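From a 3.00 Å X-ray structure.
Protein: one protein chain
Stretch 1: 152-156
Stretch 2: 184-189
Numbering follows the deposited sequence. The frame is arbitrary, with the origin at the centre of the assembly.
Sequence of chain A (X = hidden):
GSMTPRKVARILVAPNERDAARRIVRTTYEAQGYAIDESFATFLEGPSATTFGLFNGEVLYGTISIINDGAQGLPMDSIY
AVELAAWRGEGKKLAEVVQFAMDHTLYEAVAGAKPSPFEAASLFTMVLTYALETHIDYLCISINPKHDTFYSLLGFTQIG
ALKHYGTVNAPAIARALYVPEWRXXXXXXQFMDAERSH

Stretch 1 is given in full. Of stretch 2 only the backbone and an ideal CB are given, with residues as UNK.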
ATOM      1  N   SER A 152       1.344  -1.270  13.056  1.00 40.20           N
ATOM      2  CA  SER A 152       0.809  -1.979  14.208  1.00 40.37           C
ATOM      3  C   SER A 152      -0.214  -1.096  14.971  1.00 40.42           C
ATOM      4  O   SER A 152      -1.244  -1.591  15.439  1.00 40.56           O
ATOM      5  CB  SER A 152       1.944  -2.459  15.124  1.00 40.37           C
ATOM      6  OG  SER A 152       2.086  -1.627  16.267  1.00 40.60           O
ATOM      7  N   LEU A 153       0.066   0.205  15.060  1.00 40.35           N
ATOM      8  CA  LEU A 153      -0.875   1.154  15.640  1.00 40.26           C
ATOM      9  C   LEU A 153      -2.126   1.247  14.773  1.00 40.25           C
ATOM     10  O   LEU A 153      -3.244   1.280  15.288  1.00 40.30           O
ATOM     11  CB  LEU A 153      -0.226   2.532  15.798  1.00 40.31           C
ATOM     12  CG  LEU A 153      -1.128   3.728  16.158  1.00 40.11           C
ATOM     13  CD1 LEU A 153      -1.221   3.921  17.670  1.00 40.33           C
ATOM     14  CD2 LEU A 153      -0.627   4.971  15.506  1.00 39.55           C
ATOM     15  N   LEU A 154      -1.934   1.234  13.453  1.00 40.28           N
ATOM     16  CA  LEU A 154      -3.058   1.233  12.502  1.00 40.27           C
ATOM     17  C   LEU A 154      -3.889  -0.059  12.545  1.00 40.39           C
ATOM     18  O   LEU A 154      -4.906  -0.159  11.851  1.00 40.47           O
ATOM     19  CB  LEU A 154      -2.574   1.468  11.076  1.00 40.21           C
ATOM     20  CG  LEU A 154      -2.159   2.863  10.618  1.00 40.30           C
ATOM     21  CD1 LEU A 154      -2.369   2.984   9.113  1.00 40.13           C
ATOM     22  CD2 LEU A 154      -2.896   3.948  11.355  1.00 40.11           C
ATOM     23  N   GLY A 155      -3.462  -1.039  13.356  1.00 40.27           N
ATOM     24  CA  GLY A 155      -4.258  -2.231  13.599  1.00 40.14           C
ATOM     25  C   GLY A 155      -3.850  -3.487  12.850  1.00 40.15           C
ATOM     26  O   GLY A 155      -4.505  -4.530  12.984  1.00 40.13           O
ATOM     27  N   PHE A 156      -2.779  -3.393  12.060  1.00 40.10           N
ATOM     28  CA  PHE A 156      -2.250  -4.536  11.317  1.00 39.98           C
ATOM     29  C   PHE A 156      -1.506  -5.500  12.234  1.00 40.05           C
ATOM     30  O   PHE A 156      -0.584  -5.107  12.958  1.00 40.07           O
ATOM     31  CB  PHE A 156      -1.316  -4.069  10.228  1.00 39.95           C
ATOM     32  CG  PHE A 156      -2.006  -3.473   9.048  1.00 40.05           C
ATOM     33  CD1 PHE A 156      -2.304  -2.118   9.015  1.00 40.06           C
ATOM     34  CD2 PHE A 156      -2.314  -4.253   7.941  1.00 39.97           C
ATOM     35  CE1 PHE A 156      -2.915  -1.555   7.910  1.00 39.91           C
ATOM     36  CE2 PHE A 156      -2.918  -3.699   6.836  1.00 39.81           C
ATOM     37  CZ  PHE A 156      -3.219  -2.342   6.818  1.00 40.01           C
ATOM     38  N   UNK A 184     -11.836  -2.696  15.860  1.00 40.36           N
ATOM     39  CA  UNK A 184     -11.559  -3.470  17.058  1.00 40.41           C
ATOM     40  C   UNK A 184     -10.102  -3.896  17.125  1.00 40.50           C
ATOM     41  O   UNK A 184      -9.693  -4.567  18.072  1.00 40.58           O
ATOM     42  CB  UNK A 184     -12.467  -4.700  17.115  1.00 40.41           C
ATOM     43  N   UNK A 185      -9.323  -3.523  16.108  1.00 40.53           N
ATOM     44  CA  UNK A 185      -7.917  -3.931  16.018  1.00 40.52           C
ATOM     45  C   UNK A 185      -6.972  -2.767  16.213  1.00 40.59           C
ATOM     46  O   UNK A 185      -5.766  -2.958  16.298  1.00 40.62           O
ATOM     47  CB  UNK A 185      -7.640  -4.591  14.666  1.00 40.52           C
ATOM     48  N   UNK A 186      -7.534  -1.562  16.295  1.00 40.64           N
ATOM     49  CA  UNK A 186      -6.758  -0.336  16.350  1.00 40.71           C
ATOM     50  C   UNK A 186      -7.047   0.418  17.634  1.00 40.70           C
ATOM     51  O   UNK A 186      -8.186   0.431  18.110  1.00 40.93           O
ATOM     52  CB  UNK A 186      -7.055   0.546  15.135  1.00 40.71           C
ATOM     53  N   UNK A 187      -6.006   0.989  18.232  1.00 40.65           N
ATOM     54  CA  UNK A 187      -6.164   1.776  19.458  1.00 40.55           C
ATOM     55  C   UNK A 187      -6.847   3.110  19.196  1.00 40.47           C
ATOM     56  O   UNK A 187      -7.551   3.621  20.060  1.00 40.39           O
ATOM     57  CB  UNK A 187      -4.801   2.016  20.111  1.00 40.55           C
ATOM     58  N   UNK A 188      -6.623   3.671  17.997  1.00 40.41           N
ATOM     59  CA  UNK A 188      -7.188   4.975  17.602  1.00 40.32           C
ATOM     60  C   UNK A 188      -8.717   4.992  17.583  1.00 40.33           C
ATOM     61  O   UNK A 188      -9.327   6.062  17.567  1.00 40.49           O
ATOM     62  CB  UNK A 188      -6.666   5.365  16.217  1.00 40.32           C
ATOM     63  N   UNK A 189      -9.326   3.806  17.606  1.00 40.28           N
ATOM     64  CA  UNK A 189     -10.776   3.677  17.603  1.00 40.20           C
ATOM     65  C   UNK A 189     -11.392   4.010  18.960  1.00 40.20           C
ATOM     66  O   UNK A 189     -12.594   4.230  19.056  1.00 40.38           O
ATOM     67  CB  UNK A 189     -11.170   2.258  17.190  1.00 40.20           C
TER

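Stretch 1 brings the end of a helix to this contact. Gly 155, with phi/psi of 102/1, is the first residue to leave helical angles, and its N still bonds back to Ser 152 O at 3.1 Å in a Schellman motif. The closest pair of CA atoms across the stretches is Gly 155 CA and the CA of position 186, 4.2 Å apart.

At position 184 the ideal CB has nothing of stretch 1 within 5.5 Å, so this contact sets no preference and many residues would serve. It is Ser 184, its OG hydrogen-bonded elsewhere in the structure.

Position 185 points CA-to-CB toward stretch 1, with the ideal CB 3.6 Å from Gly 155 O. A small residue would fit, as would a longer chain able to turn past that carbonyl; phi/psi of -111/-7 is open to most residues. The deposited residue is Gln 185, its chi1 of -29° lying between wells and its OE1 bonded elsewhere. Its backbone does the more telling work: Gln 185 O lies 3.2 Å from Gly 155 CA, a CA-H...O contact with 127° at the hydrogen. An ideal CB on Gly 155 would lie a tight 3.2 Å from Gln 185 O.

Position 186 directs its CB sideways, 3.9 Å from Leu 153 O and 4.0 Å from Leu 154 O. Carbonyls at the end of a helix favour a short donor, so serine or threonine would suit, and the extended phi/psi of -120/140 is comfortable for a beta-branched residue. Thr 186 is found, with OG1 2.8 Å from Leu 153 O in a modelled hydrogen bond. This assignment is tentative, since the proton has another acceptor within reach and OG1 is crowded in the model.

Position 187 also points sideways; its ideal CB is 4.7 Å from Leu 153 CD1. The visible partner is apolar, so leucine, isoleucine or methionine could extend the contact. Leu 187 adopts chi1 -65° (m) and chi2 156° (t), bringing its CD1 4.3 Å from Leu 153 CD1.

Position 188 aims toward stretch 1, but its ideal CB remains 5.4 Å from Leu 153 O. That gap leaves room for a medium or long apolar chain to reach the side chains of Leu 153 and Leu 154. Leu 188, chi1 -49° (m) and chi2 172° (t), spans it with both branches: CD2 is 4.1 Å from Leu 153 CD1, and CD1 is 4.1 Å from Leu 154 CD2.

Position 189, in a 3-10 segment, is out of reach. It is Ala 189.

Stretch 2 184-189: SQTLLA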
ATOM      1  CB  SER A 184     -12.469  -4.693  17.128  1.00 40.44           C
ATOM      2  OG  SER A 184     -11.983  -5.741  16.291  1.00 40.62           O
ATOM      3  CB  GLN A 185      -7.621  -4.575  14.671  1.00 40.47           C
ATOM      4  CG  GLN A 185      -8.787  -5.261  14.033  1.00 40.70           C
ATOM      5  CD  GLN A 185      -8.428  -6.604  13.438  1.00 41.34           C
ATOM      6  OE1 GLN A 185      -7.349  -6.771  12.847  1.00 42.02           O
ATOM      7  NE2 GLN A 185      -9.329  -7.569  13.579  1.00 41.52           N
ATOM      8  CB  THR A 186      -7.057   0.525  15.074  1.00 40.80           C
ATOM      9  OG1 THR A 186      -5.850   0.704  14.342  1.00 41.27           O
ATOM     10  CG2 THR A 186      -7.415   1.931  15.400  1.00 40.73           C
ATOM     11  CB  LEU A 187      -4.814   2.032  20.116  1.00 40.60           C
ATOM     12  CG  LEU A 187      -4.058   0.835  20.655  1.00 40.60           C
ATOM     13  CD1 LEU A 187      -2.574   1.170  20.706  1.00 40.98           C
ATOM     14  CD2 LEU A 187      -4.580   0.481  22.032  1.00 40.54           C
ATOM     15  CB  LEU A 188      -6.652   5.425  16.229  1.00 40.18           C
ATOM     16  CG  LEU A 188      -5.155   5.383  15.935  1.00 39.91           C
ATOM     17  CD1 LEU A 188      -4.907   5.688  14.465  1.00 39.49           C
ATOM     18  CD2 LEU A 188      -4.402   6.350  16.813  1.00 39.75           C
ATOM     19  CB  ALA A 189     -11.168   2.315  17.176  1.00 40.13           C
TER
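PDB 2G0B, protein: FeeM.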